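Local coordinates for oligopeptide-binding protein appA (Bacillus subtilis, PDB 1XOC) that binds oligopeptides as the receptor component of an ABC permease that imports them and can serve both sporulation and genetic competence, at residues I395-W398 / S399-V402; K113-K116 / G117-S121; A335-M338 / L339-G343; D426-D429 / I430-S434. One frame throughout, in Å; residues are numbered along the deposited sequence.

Contact 1 (I395-W398 / S399-V402); sequences IVEW and SALV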
loop_
_atom_site.group_PDB
_atom_site.type_symbol
_atom_site.label_atom_id
_atom_site.label_comp_id
_atom_site.label_asym_id
_atom_site.label_seq_id
_atom_site.Cartn_x
_atom_site.Cartn_y
_atom_site.Cartn_z
ATOM N N ILE A 395 -8.693 14.140 11.939
ATOM C CA ILE A 395 -7.342 13.767 11.534
ATOM C C ILE A 395 -6.845 12.783 12.586
ATOM O O ILE A 395 -6.977 13.052 13.789
ATOM C CB ILE A 395 -6.443 15.038 11.479
ATOM C CG1 ILE A 395 -6.923 15.989 10.366
ATOM C CG2 ILE A 395 -5.000 14.651 11.238
ATOM C CD1 ILE A 395 -6.345 17.388 10.457
ATOM N N VAL A 396 -6.310 11.648 12.163
ATOM C CA VAL A 396 -5.858 10.642 13.098
ATOM C C VAL A 396 -4.466 10.141 12.743
ATOM O O VAL A 396 -4.067 10.086 11.576
ATOM C CB VAL A 396 -6.960 9.512 13.404
ATOM C CG1 VAL A 396 -8.345 9.705 12.680
ATOM C CG2 VAL A 396 -6.435 8.127 13.463
ATOM N N GLU A 397 -3.710 9.828 13.781
ATOM C CA GLU A 397 -2.331 9.412 13.628
ATOM C C GLU A 397 -2.301 8.128 12.819
ATOM O O GLU A 397 -3.170 7.280 12.972
ATOM C CB GLU A 397 -1.730 9.174 15.024
ATOM C CG GLU A 397 -0.256 8.788 15.010
ATOM C CD GLU A 397 -0.010 7.287 14.854
ATOM O OE1 GLU A 397 0.981 6.907 14.169
ATOM O OE2 GLU A 397 -0.800 6.500 15.429
ATOM N N TRP A 398 -1.306 8.009 11.950
ATOM C CA TRP A 398 -1.247 6.940 10.937
ATOM C C TRP A 398 -1.432 5.535 11.484
ATOM O O TRP A 398 -2.318 4.831 11.042
ATOM C CB TRP A 398 0.091 7.004 10.226
ATOM C CG TRP A 398 0.291 5.945 9.185
ATOM C CD1 TRP A 398 1.228 4.957 9.200
ATOM C CD2 TRP A 398 -0.498 5.747 8.012
ATOM N NE1 TRP A 398 1.095 4.163 8.061
ATOM C CE2 TRP A 398 0.038 4.629 7.321
ATOM C CE3 TRP A 398 -1.580 6.416 7.450
ATOM C CZ2 TRP A 398 -0.503 4.173 6.124
ATOM C CZ3 TRP A 398 -2.096 5.971 6.246
ATOM C CH2 TRP A 398 -1.569 4.860 5.606
ATOM N N SER A 399 -0.621 5.133 12.464
ATOM C CA SER A 399 -0.699 3.765 12.984
ATOM C C SER A 399 -2.083 3.483 13.550
ATOM O O SER A 399 -2.635 2.402 13.383
ATOM C CB SER A 399 0.413 3.466 13.992
ATOM O OG SER A 399 0.150 4.090 15.245
ATOM N N ALA A 400 -2.657 4.460 14.255
ATOM C CA ALA A 400 -3.984 4.298 14.785
ATOM C C ALA A 400 -5.052 4.196 13.722
ATOM O O ALA A 400 -5.977 3.421 13.871
ATOM C CB ALA A 400 -4.295 5.443 15.707
ATOM N N LEU A 401 -4.963 5.016 12.678
ATOM C CA LEU A 401 -5.931 4.981 11.605
ATOM C C LEU A 401 -5.876 3.627 10.849
ATOM O O LEU A 401 -6.908 3.073 10.534
ATOM C CB LEU A 401 -5.642 6.100 10.604
ATOM C CG LEU A 401 -6.695 6.291 9.547
ATOM C CD1 LEU A 401 -8.056 6.441 10.141
ATOM C CD2 LEU A 401 -6.360 7.500 8.651
ATOM N N VAL A 402 -4.673 3.090 10.638
ATOM C CA VAL A 402 -4.517 1.778 10.057
ATOM C C VAL A 402 -5.209 0.739 10.913
ATOM O O VAL A 402 -5.854 -0.157 10.383
ATOM C CB VAL A 402 -3.012 1.431 9.890
ATOM C CG1 VAL A 402 -2.806 -0.041 9.496
ATOM C CG2 VAL A 402 -2.354 2.341 8.859
#

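Contact 2 (K113-K116 / G117-S121); sequences KDYK and GERGS. With ZN (zinc ion), chain L.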
loop_
_atom_site.group_PDB
_atom_site.type_symbol
_atom_site.label_atom_id
_atom_site.label_comp_id
_atom_site.label_asym_id
_atom_site.label_seq_id
_atom_site.Cartn_x
_atom_site.Cartn_y
_atom_site.Cartn_z
ATOM N N LYS A 113 -4.720 -22.793 10.714
ATOM C CA LYS A 113 -6.028 -22.373 11.208
ATOM C C LYS A 113 -5.918 -21.272 12.271
ATOM O O LYS A 113 -6.916 -20.589 12.571
ATOM C CB LYS A 113 -6.779 -23.574 11.807
ATOM C CG LYS A 113 -6.184 -24.043 13.166
ATOM C CD LYS A 113 -6.582 -25.462 13.536
ATOM C CE LYS A 113 -5.786 -25.948 14.777
ATOM N NZ LYS A 113 -5.889 -25.018 15.959
ATOM N N ASP A 114 -4.737 -21.121 12.876
ATOM C CA ASP A 114 -4.525 -20.133 13.938
ATOM C C ASP A 114 -3.969 -18.811 13.441
ATOM O O ASP A 114 -3.771 -17.906 14.226
ATOM C CB ASP A 114 -3.619 -20.705 15.051
ATOM C CG ASP A 114 -4.276 -21.851 15.815
ATOM O OD1 ASP A 114 -5.513 -21.825 15.940
ATOM O OD2 ASP A 114 -3.559 -22.772 16.268
ATOM N N TYR A 115 -3.755 -18.677 12.135
ATOM C CA TYR A 115 -3.295 -17.416 11.565
ATOM C C TYR A 115 -4.364 -16.329 11.662
ATOM O O TYR A 115 -5.482 -16.509 11.143
ATOM C CB TYR A 115 -2.928 -17.617 10.113
ATOM C CG TYR A 115 -2.605 -16.316 9.382
ATOM C CD1 TYR A 115 -1.454 -15.575 9.671
ATOM C CD2 TYR A 115 -3.425 -15.869 8.346
ATOM C CE1 TYR A 115 -1.157 -14.413 9.003
ATOM C CE2 TYR A 115 -3.138 -14.694 7.659
ATOM C CZ TYR A 115 -2.011 -13.964 7.979
ATOM O OH TYR A 115 -1.735 -12.798 7.286
ATOM N N LYS A 116 -4.022 -15.220 12.320
ATOM C CA LYS A 116 -4.954 -14.118 12.566
ATOM C C LYS A 116 -4.646 -12.813 11.811
ATOM O O LYS A 116 -5.184 -11.764 12.144
ATOM C CB LYS A 116 -5.056 -13.859 14.085
ATOM C CG LYS A 116 -5.645 -15.038 14.800
ATOM C CD LYS A 116 -5.706 -14.906 16.327
ATOM C CE LYS A 116 -6.334 -16.159 16.935
ATOM N NZ LYS A 116 -5.801 -17.430 16.315
ATOM N N GLY A 117 -3.857 -12.881 10.757
ATOM C CA GLY A 117 -3.464 -11.704 9.993
ATOM C C GLY A 117 -4.462 -11.346 8.914
ATOM O O GLY A 117 -5.433 -12.070 8.688
ATOM N N GLU A 118 -4.216 -10.200 8.269
ATOM C CA GLU A 118 -5.046 -9.694 7.169
ATOM C C GLU A 118 -4.517 -10.036 5.780
ATOM O O GLU A 118 -5.086 -9.562 4.804
ATOM C CB GLU A 118 -5.207 -8.166 7.269
ATOM C CG GLU A 118 -6.295 -7.706 8.256
ATOM C CD GLU A 118 -5.896 -7.819 9.733
ATOM O OE1 GLU A 118 -4.865 -7.241 10.108
ATOM O OE2 GLU A 118 -6.641 -8.468 10.502
ATOM N N ARG A 119 -3.446 -10.839 5.692
ATOM C CA ARG A 119 -2.794 -11.138 4.413
ATOM C C ARG A 119 -3.145 -12.506 3.858
ATOM O O ARG A 119 -2.428 -13.030 2.984
ATOM C CB ARG A 119 -1.269 -10.980 4.545
ATOM C CG ARG A 119 -0.815 -9.556 4.819
ATOM C CD ARG A 119 -1.259 -8.619 3.750
ATOM N NE ARG A 119 -0.516 -7.379 3.768
ATOM C CZ ARG A 119 -0.643 -6.455 2.824
ATOM N NH1 ARG A 119 -1.419 -6.679 1.773
ATOM N NH2 ARG A 119 0.041 -5.344 2.914
ATOM N N GLY A 120 -4.267 -13.073 4.291
ATOM C CA GLY A 120 -4.658 -14.410 3.828
ATOM C C GLY A 120 -4.779 -14.560 2.317
ATOM O O GLY A 120 -4.447 -15.617 1.798
ATOM N N SER A 121 -5.245 -13.507 1.644
ATOM C CA SER A 121 -5.462 -13.468 0.182
ATOM C C SER A 121 -4.211 -13.847 -0.604
ATOM O O SER A 121 -4.278 -14.512 -1.637
ATOM C CB SER A 121 -5.880 -12.056 -0.255
ATOM O OG SER A 121 -6.674 -12.137 -1.440
HETATM ZN ZN ZN L . -4.720 -7.050 12.268
HETATM O O HOH W 1 -6.785 -14.759 9.547
HETATM O O HOH W 2 -4.079 -9.009 12.788
HETATM O O HOH W 3 -6.352 -7.663 12.948
HETATM O O HOH W 4 -2.849 -6.481 12.718
HETATM O O HOH W 5 -4.621 -4.652 12.001
#

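Contact 3 (A335-M338 / L339-G343); sequences AKQM and LAEAG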
loop_
_atom_site.group_PDB
_atom_site.type_symbol
_atom_site.label_atom_id
_atom_site.label_comp_id
_atom_site.label_asym_id
_atom_site.label_seq_id
_atom_site.Cartn_x
_atom_site.Cartn_y
_atom_site.Cartn_z
ATOM N N ALA A 335 -26.496 15.847 -8.591
ATOM C CA ALA A 335 -26.321 15.173 -7.302
ATOM C C ALA A 335 -27.522 15.370 -6.376
ATOM O O ALA A 335 -27.950 14.442 -5.701
ATOM C CB ALA A 335 -25.070 15.657 -6.619
ATOM N N LYS A 336 -28.033 16.598 -6.338
ATOM C CA LYS A 336 -29.229 16.943 -5.559
ATOM C C LYS A 336 -30.419 16.089 -5.978
ATOM O O LYS A 336 -31.147 15.554 -5.132
ATOM C CB LYS A 336 -29.577 18.427 -5.724
ATOM C CG LYS A 336 -28.636 19.368 -5.001
ATOM C CD LYS A 336 -29.003 20.822 -5.231
ATOM C CE LYS A 336 -28.065 21.759 -4.482
ATOM N NZ LYS A 336 -28.335 23.199 -4.710
ATOM N N GLN A 337 -30.597 15.966 -7.290
ATOM C CA GLN A 337 -31.711 15.214 -7.870
ATOM C C GLN A 337 -31.574 13.731 -7.567
ATOM O O GLN A 337 -32.526 13.078 -7.170
ATOM C CB GLN A 337 -31.765 15.456 -9.383
ATOM C CG GLN A 337 -32.843 14.697 -10.157
ATOM C CD GLN A 337 -34.259 14.977 -9.692
ATOM O OE1 GLN A 337 -34.554 16.054 -9.166
ATOM N NE2 GLN A 337 -35.161 14.011 -9.913
ATOM N N MET A 338 -30.364 13.205 -7.739
ATOM C CA MET A 338 -30.085 11.803 -7.436
ATOM C C MET A 338 -30.377 11.470 -5.976
ATOM O O MET A 338 -30.932 10.416 -5.681
ATOM C CB MET A 338 -28.627 11.461 -7.764
ATOM C CG MET A 338 -28.321 11.440 -9.247
ATOM S SD MET A 338 -26.542 11.384 -9.525
ATOM C CE MET A 338 -26.233 9.662 -9.222
ATOM N N LEU A 339 -30.007 12.368 -5.061
ATOM C CA LEU A 339 -30.261 12.154 -3.638
ATOM C C LEU A 339 -31.758 12.199 -3.320
ATOM O O LEU A 339 -32.241 11.420 -2.498
ATOM C CB LEU A 339 -29.505 13.175 -2.792
ATOM C CG LEU A 339 -28.002 12.912 -2.754
ATOM C CD1 LEU A 339 -27.276 14.113 -2.224
ATOM C CD2 LEU A 339 -27.699 11.683 -1.915
ATOM N N ALA A 340 -32.473 13.112 -3.975
ATOM C CA ALA A 340 -33.931 13.206 -3.845
ATOM C C ALA A 340 -34.584 11.923 -4.340
ATOM O O ALA A 340 -35.439 11.354 -3.658
ATOM C CB ALA A 340 -34.449 14.411 -4.613
ATOM N N GLU A 341 -34.170 11.465 -5.519
ATOM C CA GLU A 341 -34.636 10.179 -6.068
ATOM C C GLU A 341 -34.357 9.012 -5.108
ATOM O O GLU A 341 -35.155 8.079 -5.022
ATOM C CB GLU A 341 -33.987 9.899 -7.436
ATOM C CG GLU A 341 -34.593 10.696 -8.596
ATOM C CD GLU A 341 -33.706 10.754 -9.856
ATOM O OE1 GLU A 341 -32.636 10.093 -9.904
ATOM O OE2 GLU A 341 -34.102 11.481 -10.806
ATOM N N ALA A 342 -33.239 9.078 -4.384
ATOM C CA ALA A 342 -32.872 8.058 -3.394
ATOM C C ALA A 342 -33.566 8.228 -2.037
ATOM O O ALA A 342 -33.263 7.494 -1.097
ATOM C CB ALA A 342 -31.363 8.013 -3.208
ATOM N N GLY A 343 -34.480 9.192 -1.923
ATOM C CA GLY A 343 -35.279 9.372 -0.708
ATOM C C GLY A 343 -34.808 10.443 0.261
ATOM O O GLY A 343 -35.423 10.638 1.308
#

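Contact 4 (D426-D429 / I430-S434); sequences DQYD and IFHSS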
loop_
_atom_site.group_PDB
_atom_site.type_symbol
_atom_site.label_atom_id
_atom_site.label_comp_id
_atom_site.label_asym_id
_atom_site.label_seq_id
_atom_site.Cartn_x
_atom_site.Cartn_y
_atom_site.Cartn_z
ATOM N N ASP A 426 -4.547 -7.181 -9.784
ATOM C CA ASP A 426 -5.673 -8.072 -9.434
ATOM C C ASP A 426 -6.442 -7.396 -8.268
ATOM O O ASP A 426 -5.900 -7.205 -7.144
ATOM C CB ASP A 426 -5.196 -9.513 -9.088
ATOM C CG ASP A 426 -6.366 -10.486 -8.743
ATOM O OD1 ASP A 426 -6.148 -11.738 -8.596
ATOM O OD2 ASP A 426 -7.522 -10.013 -8.651
ATOM N N GLN A 427 -7.693 -7.028 -8.567
ATOM C CA GLN A 427 -8.584 -6.273 -7.686
ATOM C C GLN A 427 -9.265 -7.138 -6.629
ATOM O O GLN A 427 -9.959 -6.617 -5.765
ATOM C CB GLN A 427 -9.697 -5.631 -8.520
ATOM C CG GLN A 427 -9.230 -4.700 -9.620
ATOM C CD GLN A 427 -8.311 -3.668 -9.124
ATOM O OE1 GLN A 427 -7.212 -3.475 -9.673
ATOM N NE2 GLN A 427 -8.713 -2.998 -8.046
ATOM N N TYR A 428 -9.101 -8.448 -6.731
ATOM C CA TYR A 428 -9.719 -9.400 -5.811
ATOM C C TYR A 428 -9.402 -9.042 -4.343
ATOM O O TYR A 428 -10.280 -9.086 -3.491
ATOM C CB TYR A 428 -9.225 -10.802 -6.148
ATOM C CG TYR A 428 -9.728 -11.908 -5.268
ATOM C CD1 TYR A 428 -10.797 -12.709 -5.643
ATOM C CD2 TYR A 428 -9.084 -12.197 -4.067
ATOM C CE1 TYR A 428 -11.221 -13.750 -4.830
ATOM C CE2 TYR A 428 -9.504 -13.228 -3.260
ATOM C CZ TYR A 428 -10.575 -13.988 -3.637
ATOM O OH TYR A 428 -10.977 -15.030 -2.821
ATOM N N ASP A 429 -8.144 -8.700 -4.052
ATOM C CA ASP A 429 -7.705 -8.495 -2.675
ATOM C C ASP A 429 -8.475 -7.371 -2.000
ATOM O O ASP A 429 -8.670 -7.394 -0.788
ATOM C CB ASP A 429 -6.182 -8.198 -2.607
ATOM C CG ASP A 429 -5.314 -9.422 -2.878
ATOM O OD1 ASP A 429 -5.862 -10.542 -2.988
ATOM O OD2 ASP A 429 -4.044 -9.281 -2.960
ATOM N N ILE A 430 -8.891 -6.386 -2.784
ATOM C CA ILE A 430 -9.507 -5.170 -2.268
ATOM C C ILE A 430 -11.035 -5.151 -2.411
ATOM O O ILE A 430 -11.713 -4.602 -1.555
ATOM C CB ILE A 430 -8.876 -3.925 -2.971
ATOM C CG1 ILE A 430 -7.385 -3.803 -2.566
ATOM C CG2 ILE A 430 -9.629 -2.665 -2.628
ATOM C CD1 ILE A 430 -6.622 -2.720 -3.362
ATOM N N PHE A 431 -11.569 -5.744 -3.466
ATOM C CA PHE A 431 -13.009 -5.624 -3.790
ATOM C C PHE A 431 -13.843 -6.900 -3.762
ATOM O O PHE A 431 -15.086 -6.837 -3.796
ATOM C CB PHE A 431 -13.194 -4.925 -5.136
ATOM C CG PHE A 431 -12.677 -3.497 -5.172
ATOM C CD1 PHE A 431 -13.276 -2.498 -4.421
ATOM C CD2 PHE A 431 -11.586 -3.160 -5.953
ATOM C CE1 PHE A 431 -12.789 -1.188 -4.468
ATOM C CE2 PHE A 431 -11.097 -1.848 -5.975
ATOM C CZ PHE A 431 -11.733 -0.871 -5.241
ATOM N N HIS A 432 -13.222 -8.075 -3.734
ATOM C CA HIS A 432 -14.019 -9.303 -3.610
ATOM C C HIS A 432 -14.650 -9.374 -2.196
ATOM O O HIS A 432 -14.005 -9.079 -1.207
ATOM C CB HIS A 432 -13.174 -10.530 -3.921
ATOM C CG HIS A 432 -13.985 -11.765 -4.115
ATOM N ND1 HIS A 432 -14.289 -12.282 -5.359
ATOM C CD2 HIS A 432 -14.548 -12.600 -3.220
ATOM C CE1 HIS A 432 -15.012 -13.373 -5.210
ATOM N NE2 HIS A 432 -15.197 -13.585 -3.923
ATOM N N SER A 433 -15.927 -9.725 -2.108
ATOM C CA SER A 433 -16.629 -9.712 -0.816
ATOM C C SER A 433 -16.084 -10.696 0.216
ATOM O O SER A 433 -16.319 -10.546 1.420
ATOM C CB SER A 433 -18.121 -9.963 -1.022
ATOM O OG SER A 433 -18.376 -11.250 -1.506
ATOM N N SER A 434 -15.394 -11.727 -0.246
ATOM C CA SER A 434 -14.713 -12.679 0.638
ATOM C C SER A 434 -13.610 -12.016 1.470
ATOM O O SER A 434 -13.162 -12.613 2.464
ATOM C CB SER A 434 -14.110 -13.846 -0.162
ATOM O OG SER A 434 -12.973 -13.456 -0.917
#

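Contact 1 (I395-W398 / S399-V402)
E397 is the N-cap of helix 398-405, and its carboxylate folds over the first turn to meet S399 and A400. The chain passes from strand 390-396 into the helix, and the amides of S399 and A400, at its start, have no acceptor in a preceding turn; the glutamate supplies one. The side chain of E397 leaves opposite the backbone N (chi1 -177°) and then bends at chi2, which turns the acid back onto the helix end. OE1 accepts from S399 N at 2.9 Å and OE2 from A400 N at 3.0 Å, both amides lying above the carboxylate plane. OE2 also accepts a hydrogen bond from S399 OG, at 2.6 Å, on its syn lone pair. Two donors thus grip this oxygen and fix the rotation of the group, while the negative charge at the helix N-terminus probably interacts well with the helix dipole. A serine suits the second position because its amide and its hydroxyl both reach the cap. The regular helical bonds begin with L401 N on E397 O and V402 N on W398 O.

The buried sides are apolar. V396 CG2 packs on L401 CB at 3.6 Å, the two side chains crossing at about a right angle, beside strands 358-367 and 414-420. W398 reaches the bound peptide, packing on its backbone, and D42 OD1 accepts from its indole NE1. V402, which touches a polar side chain of the peptide, sets CG2 over the centre of the indole six-membered ring, 3.8 Å from the centroid and 19° off the normal.

Contact 2 (K113-K116 / G117-S121)
Y115 lays one face of its ring over the backbone of G117, whose CA comes to 3.4 Å from CZ. This is van der Waals contact of an aromatic face with a peptide, and glycine suits the place because a CB here would run into the Y115 hydroxyl. With chi1 at 173° the phenol of Y115 swings beside its own carbonyl carbon and runs out toward R119.

The direct polar link is R119 N donating to Y115 OH at 3.1 Å, with a bent N-H...O angle of 143°. The same hydroxyl is hydrogen-bonded to L38 O, so it serves two backbone groups at once. A water joins the turn by donating to Y115 O at 2.7 Å and to G117 O at 3.1 Å.

Metal binding comes from E118, whose OE1 holds a zinc ion at 2.2 Å. Four waters complete the ligands seen, and one of them donates to E118 OE2 at 2.6 Å. R119 turns the other way: NE bonds S40 O, and NH1 bonds the backbone of the bound peptide.

All of this lies in the loop between helix 100-108 and strand 126-133, with T41 and N406 from other loops against E118.

Contact 3 (A335-M338 / L339-G343)
CG of Q337 stands anti to the backbone N (chi1 178°) and a bend at chi2 (59°) swings the amide along the helix, while E341, with CG beside its own backbone N and its chain extended, brings its carboxylate to meet it. Q337 NE2 donates to E341 OE2 at 2.9 Å in a nearly straight bond. The oxygen lies close to the amide plane, but the nitrogen stands above the carboxylate plane, the planes almost perpendicular. Glutamine suits position 337, its amide bringing an N-H donor without adding charge.

This is an i to i+4 side-chain bond on the exposed side of helix 332-341, beside the backbone bond from E341 N to Q337 O at 2.8 Å. The other side is apolar: M338 and L339 pack on A286 of helix 281-289. G343 ends the helix in a Schellman motif, and its positive phi suits glycine; its N bonds A340 O at 2.9 Å.

Near this end lysines meet the carbonyls, K282 at M338 O and K355 at A342 O, and K282 also makes a weak, long ion pair with E341 OE1. Q337 NE2 and, weakly, K282 probably favour ionised E341 and offset the unfavourable helix C-terminus.

Contact 4 (D426-D429 / I430-S434)
Y428 carries the CB of H432 over one face of its ring, 3.9 Å from the centroid, in a CH-pi contact. The imidazole follows the phenol obliquely, with planes 31° apart, and receives Y428 CE1 on one of its own faces, CE1 to ND1 being 3.4 Å. At the edge of the phenol, in plane, sits D429 OD1, which is probably hydrogen-bonded to S121 OG; at the edge of the imidazole, S434 CA. F431 has I430 CG2 over the centre of one face and Q427 NE2 at its edge, 3.4 Å from CE2, the two side chains running side by side with amide and ring planes 31° apart.

These groups dress a short helical turn, 428-431, whose start is held by D426: its OD2 accepts from Y428 N at 2.9 Å, a capping bond that an aspartate is short enough to make, while OD1 forms a salt bridge with K458. Q427 O accepts twice, from F431 N at 2.9 Å and from I430 N at 3.2 Å, and H432 N returns to Y428 O as the chain leaves the helix.

Around the turn, M454 of helix 448-457 touches Q427 and F431, the ring of F431 also meets that of Y483, and I430 reaches a polar side chain of the bound peptide. The phenol OH of Y428 bonds E124 OE2 and lies 3.2 Å from S434 OG. Because K458 also makes a cation-pi contact with Y428, one lysine serves both the capping carboxylate and the aromatic ring, and its positive charge probably favours ionised D426.

Overall arrangement
Along the chain the order is contact 2, contact 3, contact 1, contact 4. Contacts 2 and 4 are neighbours, with centres about 15 Å apart, and touch where S121 OG approaches D429 OD1, probably as a hydrogen bond. Contact 1, at the end of strand 390-396 of the large mixed sheet, has its centre about 22 Å from that of contact 2, with nearest atoms about 7 Å apart. These three each send at least one residue to the bound peptide, so distant parts of the chain converge on one ligand. Contact 3, on helix 332-341, lies on the periphery, its centre about 41 Å from that of contact 2 and 29 Å from that of contact 4.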